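UPF0311 protein RPA1785 (Rhodopseudomonas palustris, PDB 3C5O) is of unknown function but folds as an eight-stranded antiparallel beta-barrel of the UPF0311 (DUF3237) family, with four copies in the assembly. Local coordinates at residues V32-P37 with D58-R63; D80-Y85 with T123-Y128; V86-I91 with T117-E122. All coordinates share one frame; numbering follows the deposited sequence.

Contact 1: residues V32-P37 with D58-R63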
loop_
_atom_site.group_PDB
_atom_site.type_symbol
_atom_site.label_atom_id
_atom_site.label_comp_id
_atom_site.label_asym_id
_atom_site.label_seq_id
_atom_site.Cartn_x
_atom_site.Cartn_y
_atom_site.Cartn_z
ATOM N N VAL B 32 -9.623 -9.268 -12.816
ATOM C CA VAL B 32 -10.502 -10.044 -11.923
ATOM C C VAL B 32 -9.870 -10.281 -10.531
ATOM O O VAL B 32 -8.764 -10.817 -10.431
ATOM C CB VAL B 32 -10.935 -11.411 -12.561
ATOM C CG1 VAL B 32 -11.628 -12.312 -11.538
ATOM C CG2 VAL B 32 -11.837 -11.197 -13.782
ATOM N N ARG B 33 -10.590 -9.879 -9.480
ATOM C CA ARG B 33 -10.178 -10.083 -8.106
ATOM C C ARG B 33 -10.525 -11.497 -7.626
ATOM O O ARG B 33 -11.668 -11.921 -7.724
ATOM C CB ARG B 33 -10.820 -9.023 -7.194
ATOM C CG ARG B 33 -10.705 -9.331 -5.704
ATOM C CD ARG B 33 -9.259 -9.287 -5.245
ATOM N NE ARG B 33 -8.769 -7.923 -5.293
ATOM C CZ ARG B 33 -7.520 -7.561 -5.075
ATOM N NH1 ARG B 33 -7.189 -6.279 -5.123
ATOM N NH2 ARG B 33 -6.607 -8.463 -4.804
ATOM N N ARG B 34 -9.541 -12.210 -7.105
ATOM C CA ARG B 34 -9.724 -13.576 -6.657
ATOM C C ARG B 34 -8.931 -13.757 -5.362
ATOM O O ARG B 34 -7.923 -13.062 -5.137
ATOM C CB ARG B 34 -9.295 -14.555 -7.754
ATOM C CG ARG B 34 -7.885 -15.009 -7.655
ATOM C CD ARG B 34 -7.299 -15.401 -8.988
ATOM N NE ARG B 34 -7.673 -16.731 -9.460
ATOM C CZ ARG B 34 -6.817 -17.741 -9.619
ATOM N NH1 ARG B 34 -5.520 -17.600 -9.321
ATOM N NH2 ARG B 34 -7.270 -18.906 -10.072
ATOM N N ILE B 35 -9.415 -14.617 -4.469
ATOM C CA ILE B 35 -8.763 -14.794 -3.169
ATOM C C ILE B 35 -8.559 -16.274 -2.867
ATOM O O ILE B 35 -9.488 -17.080 -3.009
ATOM C CB ILE B 35 -9.528 -14.129 -2.022
ATOM C CG1 ILE B 35 -9.825 -12.670 -2.350
ATOM C CG2 ILE B 35 -8.696 -14.195 -0.741
ATOM C CD1 ILE B 35 -11.014 -12.114 -1.646
ATOM N N ILE B 36 -7.337 -16.610 -2.465
ATOM C CA ILE B 36 -6.922 -17.990 -2.247
ATOM C C ILE B 36 -6.428 -18.158 -0.814
ATOM O O ILE B 36 -5.361 -17.672 -0.470
ATOM C CB ILE B 36 -5.798 -18.407 -3.225
ATOM C CG1 ILE B 36 -6.227 -18.139 -4.673
ATOM C CG2 ILE B 36 -5.419 -19.863 -3.004
ATOM C CD1 ILE B 36 -5.926 -19.230 -5.598
ATOM N N PRO B 37 -7.203 -18.853 0.026
ATOM C CA PRO B 37 -6.862 -19.000 1.433
ATOM C C PRO B 37 -5.582 -19.810 1.638
ATOM O O PRO B 37 -5.338 -20.769 0.923
ATOM C CB PRO B 37 -8.057 -19.765 1.991
ATOM C CG PRO B 37 -9.150 -19.501 1.025
ATOM C CD PRO B 37 -8.457 -19.544 -0.279
ATOM N N ASP B 58 -3.928 -15.275 -0.326
ATOM C CA ASP B 58 -3.361 -14.498 -1.409
ATOM C C ASP B 58 -4.498 -13.739 -2.064
ATOM O O ASP B 58 -5.473 -14.327 -2.513
ATOM C CB ASP B 58 -2.641 -15.386 -2.414
ATOM C CG ASP B 58 -1.704 -14.579 -3.351
ATOM O OD1 ASP B 58 -1.714 -13.326 -3.303
ATOM O OD2 ASP B 58 -0.929 -15.189 -4.122
ATOM N N PHE B 59 -4.359 -12.425 -2.117
ATOM C CA PHE B 59 -5.329 -11.563 -2.780
ATOM C C PHE B 59 -4.803 -11.220 -4.155
ATOM O O PHE B 59 -3.741 -10.609 -4.302
ATOM C CB PHE B 59 -5.551 -10.328 -1.917
ATOM C CG PHE B 59 -5.906 -10.664 -0.501
ATOM C CD1 PHE B 59 -7.243 -10.810 -0.131
ATOM C CD2 PHE B 59 -4.909 -10.872 0.453
ATOM C CE1 PHE B 59 -7.596 -11.137 1.166
ATOM C CE2 PHE B 59 -5.247 -11.210 1.790
ATOM C CZ PHE B 59 -6.607 -11.337 2.130
ATOM N N GLN B 60 -5.510 -11.658 -5.180
ATOM C CA GLN B 60 -4.939 -11.639 -6.498
ATOM C C GLN B 60 -5.799 -10.818 -7.427
ATOM O O GLN B 60 -6.990 -10.653 -7.185
ATOM C CB GLN B 60 -4.753 -13.082 -7.016
ATOM C CG GLN B 60 -3.816 -13.926 -6.143
ATOM C CD GLN B 60 -3.548 -15.315 -6.693
ATOM O OE1 GLN B 60 -4.284 -15.808 -7.535
ATOM N NE2 GLN B 60 -2.467 -15.946 -6.224
ATOM N N ILE B 61 -5.161 -10.274 -8.462
ATOM C CA ILE B 61 -5.832 -9.707 -9.613
ATOM C C ILE B 61 -5.325 -10.396 -10.876
ATOM O O ILE B 61 -4.115 -10.444 -11.117
ATOM C CB ILE B 61 -5.615 -8.191 -9.738
ATOM C CG1 ILE B 61 -6.125 -7.483 -8.476
ATOM C CG2 ILE B 61 -6.284 -7.677 -11.040
ATOM C CD1 ILE B 61 -6.043 -5.975 -8.498
ATOM N N ILE B 62 -6.247 -10.959 -11.647
ATOM C CA ILE B 62 -5.929 -11.482 -12.951
ATOM C C ILE B 62 -6.220 -10.366 -13.956
ATOM O O ILE B 62 -7.355 -9.911 -14.062
ATOM C CB ILE B 62 -6.789 -12.721 -13.300
ATOM C CG1 ILE B 62 -6.619 -13.838 -12.262
ATOM C CG2 ILE B 62 -6.446 -13.252 -14.695
ATOM C CD1 ILE B 62 -7.707 -14.925 -12.425
ATOM N N ARG B 63 -5.181 -9.922 -14.658
ATOM C CA ARG B 63 -5.285 -8.883 -15.658
ATOM C C ARG B 63 -5.867 -9.493 -16.919
ATOM O O ARG B 63 -5.853 -10.723 -17.062
ATOM C CB ARG B 63 -3.904 -8.301 -15.960
ATOM C CG ARG B 63 -3.203 -7.584 -14.809
ATOM C CD ARG B 63 -1.799 -7.187 -15.332
ATOM N NE ARG B 63 -0.853 -6.735 -14.299
ATOM C CZ ARG B 63 0.392 -6.305 -14.549
ATOM N NH1 ARG B 63 0.860 -6.272 -15.800
ATOM N NH2 ARG B 63 1.175 -5.909 -13.550
HETATM O O HOH W 1 -3.380 -8.530 -5.748
#
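Three hydrogen-bonded pairs, Val32 with Ile62, Arg34 with Gln60 and Ile36 with Asp58, join the strands 32-37 and 58-62, whose segment axes run antiparallel at 152°. Each pair gives two backbone bonds, the shortest from Val32 N to Ile62 O at 2.7 Å.

Polar side chains reinforce the sheet on the face of Arg34 and Gln60. Arg34 NH1 donates to Gln60 OE1 at 2.8 Å, with the guanidinium and amide planes 26° apart, while Gln60 NE2 donates to Asp58 OD2 at 2.7 Å, meeting it from above the carboxylate plane. The amide, bonded at both ends, is thus fixed in its rotation. On the other face, bends at chi2 and chi3 fold Arg33 back, and Ile61 CG1 lies over the centre of its guanidinium, 3.6 Å above the plane. The charge is met by Glu122 of the second subunit, which takes Arg33 NE in a salt bridge.

Apolar contacts fill in the rest: Ile35 CG2 touches Phe59 CD1 at 3.7 Å, and Ile62 CD1 lies against Arg34 CD at 3.5 Å.

The arrangement is regular antiparallel pairing at the open end of the beta hairpin of strands 32-45 and 48-62 in the barrel.

Contact 2: residues D80-Y85 with T123-Y128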
loop_
_atom_site.group_PDB
_atom_site.type_symbol
_atom_site.label_atom_id
_atom_site.label_comp_id
_atom_site.label_asym_id
_atom_site.label_seq_id
_atom_site.Cartn_x
_atom_site.Cartn_y
_atom_site.Cartn_z
ATOM N N ASP B 80 11.945 -22.556 17.213
ATOM C CA ASP B 80 12.609 -21.951 18.369
ATOM C C ASP B 80 11.865 -20.686 18.818
ATOM O O ASP B 80 12.335 -19.948 19.679
ATOM C CB ASP B 80 14.122 -21.715 18.115
ATOM C CG ASP B 80 14.406 -20.710 16.976
ATOM O OD1 ASP B 80 13.578 -20.542 16.054
ATOM O OD2 ASP B 80 15.484 -20.091 16.990
ATOM N N GLY B 81 10.705 -20.432 18.217
ATOM C CA GLY B 81 9.725 -19.561 18.858
ATOM C C GLY B 81 9.470 -18.201 18.257
ATOM O O GLY B 81 8.769 -17.374 18.867
ATOM N N ALA B 82 10.024 -17.960 17.076
ATOM C CA ALA B 82 9.757 -16.734 16.337
ATOM C C ALA B 82 8.431 -16.823 15.591
ATOM O O ALA B 82 8.093 -17.871 15.032
ATOM C CB ALA B 82 10.860 -16.468 15.353
ATOM N N VAL B 83 7.694 -15.718 15.588
ATOM C CA VAL B 83 6.550 -15.548 14.711
ATOM C C VAL B 83 6.970 -14.540 13.671
ATOM O O VAL B 83 7.408 -13.454 14.005
ATOM C CB VAL B 83 5.299 -15.067 15.484
ATOM C CG1 VAL B 83 4.155 -14.755 14.541
ATOM C CG2 VAL B 83 4.887 -16.140 16.496
ATOM N N VAL B 84 6.864 -14.932 12.409
ATOM C CA VAL B 84 7.274 -14.101 11.274
ATOM C C VAL B 84 6.075 -13.847 10.391
ATOM O O VAL B 84 5.462 -14.780 9.861
ATOM C CB VAL B 84 8.420 -14.747 10.418
ATOM C CG1 VAL B 84 8.934 -13.754 9.380
ATOM C CG2 VAL B 84 9.602 -15.214 11.326
ATOM N N TYR B 85 5.731 -12.568 10.266
ATOM C CA TYR B 85 4.693 -12.105 9.344
ATOM C C TYR B 85 5.270 -11.953 7.926
ATOM O O TYR B 85 6.334 -11.361 7.738
ATOM C CB TYR B 85 4.117 -10.802 9.900
ATOM C CG TYR B 85 3.336 -9.953 8.917
ATOM C CD1 TYR B 85 2.228 -10.463 8.234
ATOM C CD2 TYR B 85 3.691 -8.622 8.699
ATOM C CE1 TYR B 85 1.532 -9.682 7.310
ATOM C CE2 TYR B 85 2.999 -7.844 7.814
ATOM C CZ TYR B 85 1.927 -8.365 7.119
ATOM O OH TYR B 85 1.249 -7.537 6.243
ATOM N N THR B 123 9.537 -9.524 12.030
ATOM C CA THR B 123 9.650 -10.301 13.253
ATOM C C THR B 123 10.386 -9.614 14.387
ATOM O O THR B 123 11.273 -8.847 14.183
ATOM C CB THR B 123 10.273 -11.642 12.994
ATOM O OG1 THR B 123 10.176 -12.449 14.144
ATOM C CG2 THR B 123 11.648 -11.497 12.619
ATOM N N GLY B 124 9.993 -9.920 15.603
ATOM C CA GLY B 124 10.642 -9.369 16.764
ATOM C C GLY B 124 11.764 -10.225 17.295
ATOM O O GLY B 124 12.654 -9.762 17.952
ATOM N N HIS B 125 11.703 -11.493 16.981
ATOM C CA HIS B 125 12.667 -12.493 17.493
ATOM C C HIS B 125 14.105 -12.106 17.156
ATOM O O HIS B 125 14.407 -11.820 15.997
ATOM C CB HIS B 125 12.393 -13.891 16.947
ATOM C CG HIS B 125 12.991 -14.992 17.790
ATOM N ND1 HIS B 125 14.349 -15.238 17.851
ATOM C CD2 HIS B 125 12.410 -15.903 18.609
ATOM C CE1 HIS B 125 14.577 -16.244 18.676
ATOM N NE2 HIS B 125 13.416 -16.684 19.125
ATOM N N PRO B 126 14.988 -12.081 18.171
ATOM C CA PRO B 126 16.385 -11.675 17.988
ATOM C C PRO B 126 17.168 -12.427 16.927
ATOM O O PRO B 126 18.077 -11.839 16.353
ATOM C CB PRO B 126 17.007 -11.916 19.377
ATOM C CG PRO B 126 15.891 -11.758 20.290
ATOM C CD PRO B 126 14.691 -12.341 19.592
ATOM N N ASN B 127 16.832 -13.699 16.680
ATOM C CA ASN B 127 17.648 -14.585 15.840
ATOM C C ASN B 127 17.280 -14.408 14.390
ATOM O O ASN B 127 18.024 -14.836 13.506
ATOM C CB ASN B 127 17.452 -16.059 16.248
ATOM C CG ASN B 127 18.413 -17.030 15.532
ATOM O OD1 ASN B 127 18.004 -18.112 15.093
ATOM N ND2 ASN B 127 19.688 -16.659 15.432
ATOM N N TYR B 128 16.123 -13.784 14.157
ATOM C CA TYR B 128 15.560 -13.635 12.814
ATOM C C TYR B 128 15.441 -12.182 12.403
ATOM O O TYR B 128 14.789 -11.851 11.422
ATOM C CB TYR B 128 14.205 -14.356 12.709
ATOM C CG TYR B 128 14.347 -15.827 12.989
ATOM C CD1 TYR B 128 14.171 -16.334 14.283
ATOM C CD2 TYR B 128 14.735 -16.702 11.991
ATOM C CE1 TYR B 128 14.325 -17.683 14.546
ATOM C CE2 TYR B 128 14.907 -18.048 12.256
ATOM C CZ TYR B 128 14.692 -18.534 13.528
ATOM O OH TYR B 128 14.858 -19.883 13.776
#
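Ala82 CB is the tightly packed point between residues 80-85 and the loop 123-128, lying 3.4 Å from His125 CB and 3.5 Å from Tyr128 CD1. The imidazole, its CG anti to the backbone N (chi1 -159°), extends from there along the backbone of Gly81 and Ala82. Its rotation is held from within the loop, where Asn127 N donates to His125 ND1 at 3.1 Å, in the ring plane. Nearer the barrel, Thr123 OG1 donates to Val83 O at 2.9 Å, approaching from above the carbonyl plane, and Thr123 CB rests against Val84 CG2.

The solvent side, with Asp80, Gly81 and Asn127 exposed, is looser. His125 NE2 makes a weak bond to Asp80 O at 3.5 Å. One firm link crosses here: Tyr128 and Asp80 meet tip to tip, OH donating to OD1 at 2.7 Å on the syn side, with ring and carboxylate planes 79° apart. Asp80 OD1 also bonds to Thr78 OG1. A phenylalanine in place of Tyr128 lacks the hydroxyl, which would probably leave Asp80 OD1 without its phenol donor and the outer turn less firmly tied.

Two hydroxyl donors, Thr123 OG1 and Tyr128 OH, thus carry the polar attachment, the imidazole adding packing and a weak bond, and the phenol is likely to stabilise the negative charge of Asp80 at this solvent-exposed end.

Contact 3: residues V86-I91 with T117-E122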
loop_
_atom_site.group_PDB
_atom_site.type_symbol
_atom_site.label_atom_id
_atom_site.label_comp_id
_atom_site.label_asym_id
_atom_site.label_seq_id
_atom_site.Cartn_x
_atom_site.Cartn_y
_atom_site.Cartn_z
ATOM N N VAL B 86 4.593 -12.551 6.949
ATOM C CA VAL B 86 5.022 -12.540 5.548
ATOM C C VAL B 86 4.053 -11.746 4.683
ATOM O O VAL B 86 2.853 -11.958 4.716
ATOM C CB VAL B 86 5.162 -13.947 4.932
ATOM C CG1 VAL B 86 5.793 -13.868 3.517
ATOM C CG2 VAL B 86 5.982 -14.872 5.835
ATOM N N GLU B 87 4.608 -10.820 3.932
ATOM C CA GLU B 87 3.892 -10.127 2.891
ATOM C C GLU B 87 4.599 -10.535 1.598
ATOM O O GLU B 87 5.730 -10.133 1.391
ATOM C CB GLU B 87 4.070 -8.644 3.125
ATOM C CG GLU B 87 2.891 -7.785 2.898
ATOM C CD GLU B 87 3.128 -6.375 3.418
ATOM O OE1 GLU B 87 3.799 -5.588 2.698
ATOM O OE2 GLU B 87 2.648 -6.056 4.538
ATOM N N ASN B 88 3.948 -11.330 0.741
ATOM C CA ASN B 88 4.587 -11.849 -0.482
ATOM C C ASN B 88 3.922 -11.293 -1.769
ATOM O O ASN B 88 2.787 -11.659 -2.114
ATOM C CB ASN B 88 4.540 -13.374 -0.441
ATOM C CG ASN B 88 5.495 -14.045 -1.423
ATOM O OD1 ASN B 88 6.513 -13.487 -1.836
ATOM N ND2 ASN B 88 5.157 -15.287 -1.787
ATOM N N VAL B 89 4.619 -10.387 -2.450
ATOM C CA VAL B 89 4.041 -9.665 -3.567
ATOM C C VAL B 89 4.825 -9.940 -4.859
ATOM O O VAL B 89 6.062 -9.878 -4.876
ATOM C CB VAL B 89 3.956 -8.133 -3.296
ATOM C CG1 VAL B 89 3.217 -7.431 -4.427
ATOM C CG2 VAL B 89 3.247 -7.836 -1.973
ATOM N N GLY B 90 4.106 -10.244 -5.939
ATOM C CA GLY B 90 4.762 -10.508 -7.181
ATOM C C GLY B 90 3.861 -10.725 -8.359
ATOM O O GLY B 90 2.762 -10.160 -8.448
ATOM N N ILE B 91 4.362 -11.523 -9.293
ATOM C CA ILE B 91 3.630 -11.809 -10.508
ATOM C C ILE B 91 3.794 -13.253 -10.952
ATOM O O ILE B 91 4.792 -13.902 -10.678
ATOM C CB ILE B 91 3.961 -10.806 -11.678
ATOM C CG1 ILE B 91 5.425 -10.789 -12.041
ATOM C CG2 ILE B 91 3.567 -9.360 -11.329
ATOM C CD1 ILE B 91 5.678 -10.049 -13.331
ATOM N N THR B 117 8.466 -13.198 -6.956
ATOM C CA THR B 117 7.861 -12.357 -5.954
ATOM C C THR B 117 8.923 -11.660 -5.120
ATOM O O THR B 117 10.114 -12.001 -5.176
ATOM C CB THR B 117 7.028 -13.185 -4.946
ATOM O OG1 THR B 117 7.923 -13.832 -4.039
ATOM C CG2 THR B 117 6.187 -14.237 -5.618
ATOM N N ARG B 118 8.482 -10.689 -4.327
ATOM C CA ARG B 118 9.361 -10.087 -3.323
ATOM C C ARG B 118 8.735 -10.348 -1.962
ATOM O O ARG B 118 7.753 -9.713 -1.621
ATOM C CB ARG B 118 9.522 -8.595 -3.541
ATOM C CG ARG B 118 10.536 -8.014 -2.591
ATOM C CD ARG B 118 10.130 -6.655 -2.091
ATOM N NE ARG B 118 10.732 -6.422 -0.784
ATOM C CZ ARG B 118 10.712 -5.263 -0.142
ATOM N NH1 ARG B 118 10.150 -4.194 -0.696
ATOM N NH2 ARG B 118 11.294 -5.170 1.043
ATOM N N PRO B 119 9.277 -11.318 -1.206
ATOM C CA PRO B 119 8.827 -11.517 0.168
ATOM C C PRO B 119 9.439 -10.557 1.189
ATOM O O PRO B 119 10.678 -10.396 1.250
ATOM C CB PRO B 119 9.216 -12.959 0.463
ATOM C CG PRO B 119 10.372 -13.248 -0.478
ATOM C CD PRO B 119 10.297 -12.298 -1.620
ATOM N N ARG B 120 8.578 -9.947 2.003
ATOM C CA ARG B 120 8.991 -9.030 3.053
ATOM C C ARG B 120 8.557 -9.577 4.421
ATOM O O ARG B 120 7.397 -9.931 4.624
ATOM C CB ARG B 120 8.392 -7.634 2.807
ATOM C CG ARG B 120 9.122 -6.516 3.551
ATOM C CD ARG B 120 8.355 -5.211 3.540
ATOM N NE ARG B 120 7.071 -5.406 4.185
ATOM C CZ ARG B 120 6.815 -5.177 5.466
ATOM N NH1 ARG B 120 5.601 -5.417 5.926
ATOM N NH2 ARG B 120 7.746 -4.693 6.268
ATOM N N PHE B 121 9.503 -9.639 5.355
ATOM C CA PHE B 121 9.292 -10.249 6.665
ATOM C C PHE B 121 9.298 -9.228 7.781
ATOM O O PHE B 121 10.015 -8.221 7.706
ATOM C CB PHE B 121 10.376 -11.305 6.918
ATOM C CG PHE B 121 10.503 -12.301 5.802
ATOM C CD1 PHE B 121 9.545 -13.283 5.633
ATOM C CD2 PHE B 121 11.572 -12.228 4.912
ATOM C CE1 PHE B 121 9.635 -14.191 4.576
ATOM C CE2 PHE B 121 11.700 -13.144 3.858
ATOM C CZ PHE B 121 10.722 -14.122 3.687
ATOM N N GLU B 122 8.492 -9.476 8.785
ATOM C CA GLU B 122 8.526 -8.728 10.014
ATOM C C GLU B 122 8.554 -9.689 11.162
ATOM O O GLU B 122 7.706 -10.538 11.267
ATOM C CB GLU B 122 7.287 -7.866 10.155
ATOM C CG GLU B 122 7.209 -6.685 9.259
ATOM C CD GLU B 122 5.989 -5.833 9.532
ATOM O OE1 GLU B 122 5.262 -6.123 10.471
ATOM O OE2 GLU B 122 5.761 -4.863 8.830
#
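Glu87 and Arg120 face each other across strands 86-91 and 117-122 as a hydrogen-bonded pair, with both backbone bonds formed: Glu87 N to Arg120 O at 3.0 Å and Arg120 N to Glu87 O at 2.9 Å. The next such pair, Val89 with Arg118, is uneven. Arg118 N reaches Val89 O at 2.6 Å, whereas the return bond from Val89 N is weak. At the Gly90-Thr117 end of the pairing Gly90 CA lies only 3.8 Å from Thr117 CA, where a beta carbon on Gly90 would clash.

Glu87 and Arg120 share a face with Val89 and Arg118. In the conformer of Arg120 described, one of two, its side chain lies beside that of Glu87, and NH1 makes a weak, salt-bridging bond of 3.3 Å to Glu87 OE2. Bent at chi3 (60°), this conformer presents the end of its guanidinium to Glu122, where NH1 and NH2 both grip OE2. The NH1 bond is the shorter at 3.0 Å, and OE2 lies in the guanidinium plane. Glu122 OE1 is engaged across the subunit interface.

The opposite face combines one polar link with apolar packing. Asn88 and Thr117 cross at about a right angle, and Thr117 OG1 donates to Asn88 OD1 at 2.6 Å; Pro119 CB also rests against that oxygen. Val86 CG2 meets Phe121 at the ring edge, 3.9 Å from CD1, and Phe121 packs edge-to-face with Phe136.

The chemistry thus divides largely by face. The buried carboxamide oxygen of Asn88 is satisfied by a hydroxyl among apolar neighbours, while in this conformer Arg120 would probably ease the repulsion between Glu87 and Glu122 and favour the ionised form of Glu122, the one facing the second subunit.

In the fold
From the N terminus, contact 1 comes first along the chain, closing the hairpin of strands 32-45 and 48-62 before either of the others opens. Strand 68-78 then leads to strand 83-93, which serves both remaining contacts. Contact 3 pairs it with strand 114-122, enclosing helix 96-103, and contact 2 forms the wider closure around contact 3, bringing the loop beyond strand 114-122 against the turn before strand 83-93 and the start of that strand. These two touch directly, Tyr85 N lying 3.0 Å from Glu122 O. Contacts 1 and 3 have centres about 15 Å apart in the same closed barrel, and contact 1 of one chain meets contact 3 of the second subunit.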